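Local coordinates for protein alpha-1,2-mannosidase (Bacteroides thetaiotaomicron, PDB 2WW2) that is a calcium-dependent, inverting glycoside hydrolase of family GH92 that acts on alpha-mannosides, probably cleaving alpha-1,2 linkages, at residues A22-N27 against E626-T631. Sequence-based numbering, arbitrary orientation.
With NA (sodium ion), chain F.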
# COMPACT_ATOMS: atom_id res chain seq x y z
N ALA A 22 14.20 -2.06 14.70
CA ALA A 22 14.38 -2.49 16.08
C ALA A 22 14.32 -4.01 16.20
O ALA A 22 15.09 -4.61 16.97
CB ALA A 22 13.31 -1.86 16.97
N PHE A 23 13.38 -4.62 15.48
CA PHE A 23 13.15 -6.05 15.63
C PHE A 23 13.83 -6.83 14.52
O PHE A 23 13.23 -7.74 13.92
CB PHE A 23 11.65 -6.34 15.74
CG PHE A 23 11.02 -5.69 16.94
CD1 PHE A 23 10.47 -4.41 16.85
CD2 PHE A 23 11.03 -6.32 18.17
CE1 PHE A 23 9.91 -3.81 17.96
CE2 PHE A 23 10.47 -5.71 19.29
CZ PHE A 23 9.91 -4.46 19.18
N SER A 24 15.07 -6.45 14.24
CA SER A 24 15.91 -7.19 13.32
C SER A 24 17.23 -7.54 14.02
O SER A 24 17.49 -7.07 15.13
CB SER A 24 16.21 -6.36 12.07
OG SER A 24 17.20 -5.40 12.36
N HIS A 25 18.06 -8.35 13.36
CA HIS A 25 19.36 -8.73 13.91
C HIS A 25 20.45 -7.71 13.62
O HIS A 25 21.62 -7.94 13.90
CB HIS A 25 19.77 -10.11 13.40
CG HIS A 25 19.00 -11.23 14.04
ND1 HIS A 25 19.18 -11.60 15.36
CD2 HIS A 25 18.05 -12.05 13.54
CE1 HIS A 25 18.37 -12.61 15.64
NE2 HIS A 25 17.67 -12.90 14.56
N GLY A 26 20.09 -6.55 13.06
CA GLY A 26 21.13 -5.55 12.73
C GLY A 26 21.72 -4.85 13.95
O GLY A 26 20.99 -4.29 14.76
N ASN A 27 23.05 -4.87 14.08
CA ASN A 27 23.74 -4.08 15.10
C ASN A 27 23.82 -2.60 14.73
O ASN A 27 23.82 -2.25 13.57
CB ASN A 27 25.18 -4.59 15.29
CG ASN A 27 25.31 -5.59 16.43
OD1 ASN A 27 24.50 -5.63 17.38
ND2 ASN A 27 26.36 -6.40 16.35
N GLU A 626 14.29 -3.13 4.37
CA GLU A 626 14.61 -4.50 4.73
C GLU A 626 16.09 -4.71 4.93
O GLU A 626 16.54 -5.83 5.14
CB GLU A 626 14.20 -5.39 3.60
CG GLU A 626 13.80 -6.72 4.02
CD GLU A 626 12.33 -6.81 3.99
OE1 GLU A 626 11.70 -5.78 4.31
OE2 GLU A 626 11.82 -7.89 3.62
N ASP A 627 16.87 -3.64 4.82
CA ASP A 627 18.32 -3.75 4.93
C ASP A 627 18.77 -3.23 6.28
O ASP A 627 18.68 -2.02 6.55
CB ASP A 627 19.01 -2.99 3.81
CG ASP A 627 20.51 -3.26 3.74
OD1 ASP A 627 21.07 -3.93 4.66
OD2 ASP A 627 21.14 -2.79 2.77
N ASN A 628 19.21 -4.15 7.12
CA ASN A 628 19.65 -3.80 8.46
C ASN A 628 21.17 -3.95 8.60
O ASN A 628 21.67 -4.22 9.69
CB ASN A 628 18.91 -4.67 9.47
CG ASN A 628 17.40 -4.51 9.34
OD1 ASN A 628 16.67 -5.46 8.99
ND2 ASN A 628 16.94 -3.28 9.54
N GLY A 629 21.88 -3.77 7.49
CA GLY A 629 23.34 -3.84 7.52
C GLY A 629 23.88 -5.11 6.90
O GLY A 629 25.06 -5.17 6.57
N GLN A 630 23.01 -6.11 6.70
CA GLN A 630 23.43 -7.43 6.22
C GLN A 630 23.93 -7.43 4.78
O GLN A 630 24.52 -8.41 4.33
CB GLN A 630 22.35 -8.51 6.43
CG GLN A 630 21.13 -8.44 5.51
CD GLN A 630 20.03 -7.51 6.03
OE1 GLN A 630 20.26 -6.70 6.95
NE2 GLN A 630 18.84 -7.61 5.44
N THR A 631 23.72 -6.33 4.07
CA THR A 631 24.16 -6.25 2.69
C THR A 631 25.58 -5.65 2.55
O THR A 631 25.98 -5.31 1.46
CB THR A 631 23.19 -5.42 1.84
OG1 THR A 631 23.26 -4.06 2.27
CG2 THR A 631 21.75 -5.95 1.99
NA NA F . 17.42 -0.05 6.59
O HOH W 1 15.73 -1.36 7.90
O HOH W 2 16.10 1.94 6.30
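Ser24 meets the side-chain amide of Asn628, with Ser24 OG 3.2 Å from Asn628 CG. The amide group as a whole lies against the serine CB and OG. Asn628 CG sits anti to its own carbonyl carbon (chi1 -58°), which places the amide there. A second touch is a CA-H...O contact, Gly26 CA to Asn628 O at 3.4 Å. A side chain on Gly26 would collide with that oxygen. Replacing Asn628 by an alanine is likely to open a gap beside Ser24 and lose most of the side-chain contact between the loops.

Hydrogen bonds shape the two loops. Ser24 OG accepts from Gly26 N at 3.2 Å in an ST turn and also makes a hydrogen bond with Phe21 O. Asp627 OD1 accepts from Gly629 N at 2.9 Å in an Asx turn, with the N-H approaching over the carboxylate, well out of its plane. Gln630 spans its own loop: OE1 takes Asn628 N at 2.8 Å, and NE2 gives to Glu626 O at 2.9 Å.

The sodium ion is bound by Asp627 O at 2.3 Å, two waters, and the carbonyls of Ser19, Tyr622 and Gly624. Through Ser19 and Asp627 it spans the same junction as the contact, between the GH92 N-terminal beta-sandwich and (alpha/alpha)6-barrel catalytic domains. Here the loop before strand 40-44 meets that between helices 600-613 and 632-640.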